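Local coordinates for lipolytic enzyme, G-D-S-L family (Bacteroides thetaiotaomicron, PDB 7BR2), which hydrolyses ester bonds as an SGNH-type serine esterase of a gut bacterium and metabolises the drug diltiazem, at residues A[12-16]-A[130-134]; A[121-125]-A[169-175]. All coordinates share one frame; numbering follows the deposited sequence.

In the fold
From the N terminus, the loop 12-16 runs ahead of strand 21-26 and meets strand 131-136 in interaction 1, closing a loop of 113 intervening residues that holds the first three strands of the parallel sheet. Before that strand is reached, residues 121-125, in the last part of helix 102-125, pair with 169-175 at the end of helix 155-173 in interaction 2. The two closures cross, since 130-134 lies between the segments of interaction 2. Their centres are about 12 Å apart, and they touch where Ile132 and Met134 pack on Phe124, Ala170 and Trp175. Together they tie the N-terminal loop, strand 131-136 and two successive helices of the SGNH hydrolase domain.

Interaction 1 (A[12-16]-A[130-134]); sequences TVKPF and TRIVM
Val13 meets two residues of strand 131-134 with its methyl groups. Val13 CG2 lies 3.8 Å from Val133 CG1, while Val13 CG1 sits at the edge of the Arg131 guanidinium, near its plane. At Lys14 the backbone does most of the work. Arg131 leaves the strand with chi1 near 180° and bends at chi3 (61°), which turns its guanidinium toward the Lys14 carbonyl. NH1 and NH2 of Arg131 each donate to Lys14 O at 3.1 Å, NH1 moderately tilted from the carbonyl plane and NH2 well above it on the same face. Neither bond is straight, the N-H...O angle being 138° for NH1. Lys14 CB lies over one face of the guanidinium, toward its rim, 3.4 Å from Arg131 NH1. Further on, Pro15 O comes within 3.3 Å of Arg131 NH2, and Phe16 CD1 lies 4.0 Å from Arg131 NH2, the ring turned 45° from the guanidinium. The Lys14 ammonium is near a like charge, NZ being 4.5 Å from Arg131 NE. Glu176 on the neighbouring strand probably balances Arg131 through a salt bridge to NH1, and also accepts from Lys14 N. One guanidinium thus bridges a loop carbonyl and a sheet carboxylate.

Interaction 2 (A[121-125]-A[169-175]); sequences EKRFK and SAARNGW
Glu121 and Trp175 carry most of this contact, in which two helices flanking the parallel sheet of the SGNH hydrolase fold meet at their C-terminal ends. The short segments 121-125 and 169-173 run in roughly the same direction, 29° apart, with their axes 12.0 Å from each other. After Asn173 the second helix closes in a Schellman motif: Gly174 has positive phi, and the chain turns to bring Trp175 back between the helices.

The polar interactions converge on one oxygen. Glu121 reaches across to helix 169-173 with an extended chain, chi1 at -169° placing CG trans to the main-chain nitrogen. Glu121 OE2 accepts a hydrogen bond from Asn173 ND2 at 3.1 Å, on the anti side, and the two planar groups stand nearly perpendicular, 84° apart. Arg172 NH2 forms a salt bridge to the syn lone pair of Glu121 OE2 at 3.0 Å, and a water adds a further donor. Asn173, Arg172 and this water would be expected to stabilise the negative charge of Glu121. Ser169 OG lies just 2.5 Å from Glu121 OE2, too short to be taken literally.

Apolar contacts centre on the indole. Phe124 CB lies 3.6 Å from Trp175 CH2, which also approaches the Phe124 ring at its edge. Lys125 CG lies 3.6 Å from Trp175 CZ2, while Asn173 CB covers the centre of one ring face.

A second water links two of the side chains, accepting from Lys125 NZ (2.7 Å from the water oxygen) and donating to Asn173 OD1.

Interaction 1 (A[12-16]-A[130-134])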
ATOM      1  N   THR A  12     -10.932  -8.380  -9.243  1.00 45.87           N
ATOM      2  CA  THR A  12     -11.524  -9.413  -8.412  1.00 43.17           C
ATOM      3  C   THR A  12     -11.996  -8.862  -7.071  1.00 44.99           C
ATOM      4  O   THR A  12     -12.581  -9.608  -6.274  1.00 41.50           O
ATOM      5  CB  THR A  12     -10.523 -10.553  -8.177  1.00 46.08           C
ATOM      6  OG1 THR A  12      -9.385 -10.053  -7.460  1.00 43.40           O
ATOM      7  CG2 THR A  12     -10.053 -11.136  -9.512  1.00 43.28           C
ATOM      8  N   VAL A  13     -11.763  -7.575  -6.804  1.00 45.38           N
ATOM      9  CA  VAL A  13     -12.094  -6.931  -5.535  1.00 43.59           C
ATOM     10  C   VAL A  13     -12.770  -5.602  -5.841  1.00 37.12           C
ATOM     11  O   VAL A  13     -12.231  -4.788  -6.598  1.00 40.64           O
ATOM     12  CB  VAL A  13     -10.835  -6.724  -4.663  1.00 40.05           C
ATOM     13  CG1 VAL A  13     -11.167  -5.921  -3.396  1.00 38.88           C
ATOM     14  CG2 VAL A  13     -10.228  -8.064  -4.292  1.00 34.69           C
ATOM     15  N   LYS A  14     -13.953  -5.380  -5.277  1.00 37.49           N
ATOM     16  CA  LYS A  14     -14.632  -4.123  -5.562  1.00 38.98           C
ATOM     17  C   LYS A  14     -13.840  -2.954  -4.987  1.00 37.82           C
ATOM     18  O   LYS A  14     -13.241  -3.081  -3.914  1.00 36.20           O
ATOM     19  CB  LYS A  14     -16.046  -4.083  -4.990  1.00 42.70           C
ATOM     20  CG  LYS A  14     -17.130  -4.573  -5.917  1.00 45.63           C
ATOM     21  CD  LYS A  14     -18.459  -4.555  -5.178  1.00 53.99           C
ATOM     22  CE  LYS A  14     -18.584  -5.661  -4.145  1.00 55.66           C
ATOM     23  NZ  LYS A  14     -19.938  -5.646  -3.510  1.00 60.91           N
ATOM     24  N   PRO A  15     -13.803  -1.816  -5.679  1.00 36.75           N
ATOM     25  CA  PRO A  15     -13.108  -0.644  -5.137  1.00 34.01           C
ATOM     26  C   PRO A  15     -13.771  -0.149  -3.859  1.00 34.33           C
ATOM     27  O   PRO A  15     -14.946  -0.404  -3.594  1.00 32.92           O
ATOM     28  CB  PRO A  15     -13.240   0.403  -6.251  1.00 36.41           C
ATOM     29  CG  PRO A  15     -14.337  -0.109  -7.155  1.00 37.97           C
ATOM     30  CD  PRO A  15     -14.304  -1.587  -7.050  1.00 38.50           C
ATOM     31  N   PHE A  16     -12.994   0.565  -3.050  1.00 34.37           N
ATOM     32  CA  PHE A  16     -13.576   1.238  -1.896  1.00 34.40           C
ATOM     33  C   PHE A  16     -14.388   2.449  -2.367  1.00 35.12           C
ATOM     34  O   PHE A  16     -14.086   3.064  -3.397  1.00 33.81           O
ATOM     35  CB  PHE A  16     -12.468   1.674  -0.920  1.00 34.62           C
ATOM     36  CG  PHE A  16     -11.537   0.550  -0.495  1.00 28.65           C
ATOM     37  CD1 PHE A  16     -12.033  -0.699  -0.180  1.00 31.69           C
ATOM     38  CD2 PHE A  16     -10.160   0.755  -0.417  1.00 30.11           C
ATOM     39  CE1 PHE A  16     -11.179  -1.732   0.213  1.00 33.68           C
ATOM     40  CE2 PHE A  16      -9.296  -0.278  -0.021  1.00 27.10           C
ATOM     41  CZ  PHE A  16      -9.811  -1.524   0.289  1.00 24.50           C
ATOM     42  N   THR A 130     -20.062  -6.405   6.666  1.00 32.02           N
ATOM     43  CA  THR A 130     -18.630  -6.293   6.398  1.00 35.46           C
ATOM     44  C   THR A 130     -18.274  -7.115   5.170  1.00 32.66           C
ATOM     45  O   THR A 130     -18.500  -8.328   5.141  1.00 30.70           O
ATOM     46  CB  THR A 130     -17.794  -6.750   7.601  1.00 32.37           C
ATOM     47  OG1 THR A 130     -18.100  -5.948   8.751  1.00 28.38           O
ATOM     48  CG2 THR A 130     -16.295  -6.625   7.285  1.00 30.64           C
ATOM     49  N   ARG A 131     -17.742  -6.451   4.154  1.00 33.47           N
ATOM     50  CA  ARG A 131     -17.199  -7.149   3.002  1.00 31.82           C
ATOM     51  C   ARG A 131     -15.862  -7.802   3.358  1.00 35.00           C
ATOM     52  O   ARG A 131     -14.930  -7.121   3.809  1.00 35.03           O
ATOM     53  CB  ARG A 131     -17.037  -6.170   1.842  1.00 32.11           C
ATOM     54  CG  ARG A 131     -16.489  -6.795   0.570  1.00 32.32           C
ATOM     55  CD  ARG A 131     -16.922  -6.020  -0.669  1.00 32.09           C
ATOM     56  NE  ARG A 131     -16.483  -4.627  -0.731  1.00 32.54           N
ATOM     57  CZ  ARG A 131     -15.404  -4.207  -1.390  1.00 34.92           C
ATOM     58  NH1 ARG A 131     -14.630  -5.077  -2.031  1.00 34.75           N
ATOM     59  NH2 ARG A 131     -15.097  -2.913  -1.410  1.00 30.88           N
ATOM     60  N   ILE A 132     -15.759  -9.114   3.135  1.00 31.41           N
ATOM     61  CA  ILE A 132     -14.565  -9.888   3.461  1.00 29.19           C
ATOM     62  C   ILE A 132     -13.739 -10.087   2.193  1.00 35.15           C
ATOM     63  O   ILE A 132     -14.271 -10.491   1.152  1.00 38.04           O
ATOM     64  CB  ILE A 132     -14.933 -11.241   4.099  1.00 37.37           C
ATOM     65  CG1 ILE A 132     -15.847 -11.047   5.311  1.00 37.98           C
ATOM     66  CG2 ILE A 132     -13.689 -11.981   4.550  1.00 35.10           C
ATOM     67  CD1 ILE A 132     -15.188 -10.274   6.445  1.00 32.30           C
ATOM     68  N   VAL A 133     -12.440  -9.797   2.270  1.00 36.68           N
ATOM     69  CA  VAL A 133     -11.532  -9.950   1.133  1.00 32.74           C
ATOM     70  C   VAL A 133     -10.338 -10.801   1.561  1.00 42.21           C
ATOM     71  O   VAL A 133      -9.456 -10.327   2.297  1.00 36.47           O
ATOM     72  CB  VAL A 133     -11.064  -8.595   0.588  1.00 34.02           C
ATOM     73  CG1 VAL A 133     -10.126  -8.789  -0.588  1.00 33.70           C
ATOM     74  CG2 VAL A 133     -12.273  -7.733   0.193  1.00 31.28           C
ATOM     75  N   MET A 134     -10.283 -12.044   1.076  1.00 39.12           N
ATOM     76  CA  MET A 134      -9.096 -12.863   1.293  1.00 37.37           C
ATOM     77  C   MET A 134      -7.980 -12.349   0.399  1.00 37.87           C
ATOM     78  O   MET A 134      -8.178 -12.189  -0.807  1.00 41.81           O
ATOM     79  CB  MET A 134      -9.400 -14.329   0.982  1.00 41.12           C
ATOM     80  CG  MET A 134     -10.412 -14.978   1.910  1.00 38.01           C
ATOM     81  SD  MET A 134      -9.791 -15.204   3.577  1.00 44.95           S
ATOM     82  CE  MET A 134     -10.987 -14.278   4.541  1.00 41.30           C
TER

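Interaction 2 (A[121-125]-A[169-175])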
ATOM      1  N   GLU A 121     -12.835 -17.882  10.082  1.00 38.31           N
ATOM      2  CA  GLU A 121     -13.817 -17.994   9.009  1.00 39.52           C
ATOM      3  C   GLU A 121     -15.218 -18.001   9.577  1.00 37.61           C
ATOM      4  O   GLU A 121     -16.119 -17.313   9.075  1.00 31.94           O
ATOM      5  CB  GLU A 121     -13.560 -19.289   8.245  1.00 38.55           C
ATOM      6  CG  GLU A 121     -14.298 -19.475   6.951  1.00 42.79           C
ATOM      7  CD  GLU A 121     -14.190 -20.911   6.462  1.00 44.44           C
ATOM      8  OE1 GLU A 121     -13.770 -21.781   7.251  1.00 46.17           O
ATOM      9  OE2 GLU A 121     -14.514 -21.168   5.290  1.00 52.61           O
ATOM     10  N   LYS A 122     -15.415 -18.802  10.625  1.00 33.41           N
ATOM     11  CA  LYS A 122     -16.677 -18.788  11.343  1.00 32.25           C
ATOM     12  C   LYS A 122     -17.012 -17.381  11.828  1.00 38.87           C
ATOM     13  O   LYS A 122     -18.157 -16.932  11.694  1.00 37.97           O
ATOM     14  CB  LYS A 122     -16.629 -19.772  12.509  1.00 35.69           C
ATOM     15  CG  LYS A 122     -17.860 -19.675  13.378  1.00 49.62           C
ATOM     16  CD  LYS A 122     -18.026 -20.862  14.321  1.00 56.07           C
ATOM     17  CE  LYS A 122     -19.480 -20.906  14.833  1.00 58.06           C
ATOM     18  NZ  LYS A 122     -19.909 -19.630  15.494  1.00 55.99           N
ATOM     19  N   ARG A 123     -16.022 -16.655  12.381  1.00 36.12           N
ATOM     20  CA  ARG A 123     -16.329 -15.292  12.834  1.00 33.06           C
ATOM     21  C   ARG A 123     -16.736 -14.396  11.671  1.00 34.78           C
ATOM     22  O   ARG A 123     -17.676 -13.606  11.788  1.00 32.61           O
ATOM     23  CB  ARG A 123     -15.152 -14.656  13.583  1.00 28.10           C
ATOM     24  CG  ARG A 123     -14.599 -15.459  14.733  1.00 32.51           C
ATOM     25  CD  ARG A 123     -15.543 -15.471  15.954  1.00 37.53           C
ATOM     26  NE  ARG A 123     -16.263 -14.220  16.208  1.00 36.83           N
ATOM     27  CZ  ARG A 123     -15.838 -13.263  17.039  1.00 37.87           C
ATOM     28  NH1 ARG A 123     -16.567 -12.165  17.229  1.00 32.94           N
ATOM     29  NH2 ARG A 123     -14.678 -13.397  17.678  1.00 26.53           N
ATOM     30  N   PHE A 124     -16.035 -14.503  10.544  1.00 33.66           N
ATOM     31  CA  PHE A 124     -16.317 -13.647   9.399  1.00 31.19           C
ATOM     32  C   PHE A 124     -17.705 -13.915   8.834  1.00 35.82           C
ATOM     33  O   PHE A 124     -18.400 -12.986   8.407  1.00 36.52           O
ATOM     34  CB  PHE A 124     -15.239 -13.831   8.329  1.00 33.45           C
ATOM     35  CG  PHE A 124     -13.844 -13.471   8.795  1.00 35.98           C
ATOM     36  CD1 PHE A 124     -13.646 -12.551   9.822  1.00 35.05           C
ATOM     37  CD2 PHE A 124     -12.735 -14.081   8.234  1.00 34.39           C
ATOM     38  CE1 PHE A 124     -12.366 -12.223  10.252  1.00 31.39           C
ATOM     39  CE2 PHE A 124     -11.450 -13.767   8.656  1.00 34.10           C
ATOM     40  CZ  PHE A 124     -11.261 -12.834   9.664  1.00 34.61           C
ATOM     41  N   LYS A 125     -18.132 -15.179   8.830  1.00 37.37           N
ATOM     42  CA  LYS A 125     -19.452 -15.505   8.297  1.00 40.80           C
ATOM     43  C   LYS A 125     -20.572 -14.857   9.109  1.00 42.00           C
ATOM     44  O   LYS A 125     -21.658 -14.600   8.581  1.00 38.08           O
ATOM     45  CB  LYS A 125     -19.619 -17.027   8.247  1.00 41.97           C
ATOM     46  CG  LYS A 125     -18.589 -17.648   7.311  1.00 44.17           C
ATOM     47  CD  LYS A 125     -18.983 -18.964   6.709  1.00 50.70           C
ATOM     48  CE  LYS A 125     -19.817 -19.835   7.581  1.00 49.14           C
ATOM     49  NZ  LYS A 125     -19.993 -21.108   6.837  1.00 53.18           N
ATOM     50  N   SER A 169     -12.188 -21.146   0.459  1.00 46.56           N
ATOM     51  CA  SER A 169     -13.116 -20.623   1.458  1.00 42.27           C
ATOM     52  C   SER A 169     -13.861 -19.408   0.916  1.00 38.00           C
ATOM     53  O   SER A 169     -15.081 -19.282   1.093  1.00 42.27           O
ATOM     54  CB  SER A 169     -12.362 -20.283   2.749  1.00 47.91           C
ATOM     55  OG  SER A 169     -13.237 -19.757   3.739  1.00 39.90           O
ATOM     56  N   ALA A 170     -13.143 -18.518   0.226  1.00 39.86           N
ATOM     57  CA  ALA A 170     -13.773 -17.342  -0.361  1.00 37.48           C
ATOM     58  C   ALA A 170     -14.833 -17.747  -1.372  1.00 41.29           C
ATOM     59  O   ALA A 170     -15.920 -17.157  -1.427  1.00 38.99           O
ATOM     60  CB  ALA A 170     -12.715 -16.462  -1.025  1.00 37.61           C
ATOM     61  N   ALA A 171     -14.535 -18.770  -2.166  1.00 43.51           N
ATOM     62  CA  ALA A 171     -15.516 -19.264  -3.124  1.00 44.74           C
ATOM     63  C   ALA A 171     -16.766 -19.772  -2.417  1.00 42.10           C
ATOM     64  O   ALA A 171     -17.890 -19.435  -2.803  1.00 43.76           O
ATOM     65  CB  ALA A 171     -14.898 -20.369  -3.978  1.00 45.95           C
ATOM     66  N   ARG A 172     -16.592 -20.553  -1.351  1.00 40.18           N
ATOM     67  CA  ARG A 172     -17.757 -21.090  -0.651  1.00 44.33           C
ATOM     68  C   ARG A 172     -18.610 -19.995  -0.035  1.00 47.63           C
ATOM     69  O   ARG A 172     -19.843 -20.095  -0.017  1.00 47.15           O
ATOM     70  CB  ARG A 172     -17.354 -22.032   0.478  1.00 44.94           C
ATOM     71  CG  ARG A 172     -16.639 -23.269   0.095  1.00 52.47           C
ATOM     72  CD  ARG A 172     -16.724 -24.202   1.270  1.00 50.34           C
ATOM     73  NE  ARG A 172     -15.877 -23.733   2.354  1.00 51.91           N
ATOM     74  CZ  ARG A 172     -14.560 -23.892   2.385  1.00 54.55           C
ATOM     75  NH1 ARG A 172     -13.940 -24.503   1.382  1.00 47.24           N
ATOM     76  NH2 ARG A 172     -13.863 -23.427   3.417  1.00 53.23           N
ATOM     77  N   ASN A 173     -17.971 -18.982   0.543  1.00 53.11           N
ATOM     78  CA  ASN A 173     -18.674 -18.040   1.400  1.00 47.24           C
ATOM     79  C   ASN A 173     -19.100 -16.764   0.692  1.00 40.78           C
ATOM     80  O   ASN A 173     -19.719 -15.905   1.322  1.00 46.88           O
ATOM     81  CB  ASN A 173     -17.800 -17.724   2.611  1.00 44.36           C
ATOM     82  CG  ASN A 173     -17.537 -18.954   3.440  1.00 44.60           C
ATOM     83  OD1 ASN A 173     -18.479 -19.574   3.926  1.00 47.27           O
ATOM     84  ND2 ASN A 173     -16.271 -19.320   3.609  1.00 40.17           N
ATOM     85  N   GLY A 174     -18.808 -16.622  -0.592  1.00 39.24           N
ATOM     86  CA  GLY A 174     -19.223 -15.420  -1.284  1.00 40.35           C
ATOM     87  C   GLY A 174     -18.333 -14.235  -1.001  1.00 43.05           C
ATOM     88  O   GLY A 174     -18.796 -13.090  -1.052  1.00 45.21           O
ATOM     89  N   TRP A 175     -17.063 -14.482  -0.705  1.00 42.63           N
ATOM     90  CA  TRP A 175     -16.082 -13.445  -0.445  1.00 38.14           C
ATOM     91  C   TRP A 175     -15.214 -13.234  -1.677  1.00 40.76           C
ATOM     92  O   TRP A 175     -15.053 -14.130  -2.503  1.00 46.50           O
ATOM     93  CB  TRP A 175     -15.208 -13.834   0.743  1.00 41.08           C
ATOM     94  CG  TRP A 175     -15.985 -14.075   1.973  1.00 36.75           C
ATOM     95  CD1 TRP A 175     -17.215 -13.571   2.265  1.00 35.23           C
ATOM     96  CD2 TRP A 175     -15.573 -14.832   3.115  1.00 33.72           C
ATOM     97  NE1 TRP A 175     -17.611 -13.990   3.507  1.00 37.01           N
ATOM     98  CE2 TRP A 175     -16.619 -14.761   4.057  1.00 36.14           C
ATOM     99  CE3 TRP A 175     -14.425 -15.563   3.433  1.00 37.26           C
ATOM    100  CZ2 TRP A 175     -16.554 -15.402   5.299  1.00 36.05           C
ATOM    101  CZ3 TRP A 175     -14.362 -16.202   4.667  1.00 38.71           C
ATOM    102  CH2 TRP A 175     -15.418 -16.114   5.584  1.00 33.93           C
TER
HETATM  103  O   HOH W   1     -17.015 -22.426   5.245  1.00 50.73           O
HETATM  104  O   HOH W   2     -19.389 -22.281   4.472  1.00 51.83           O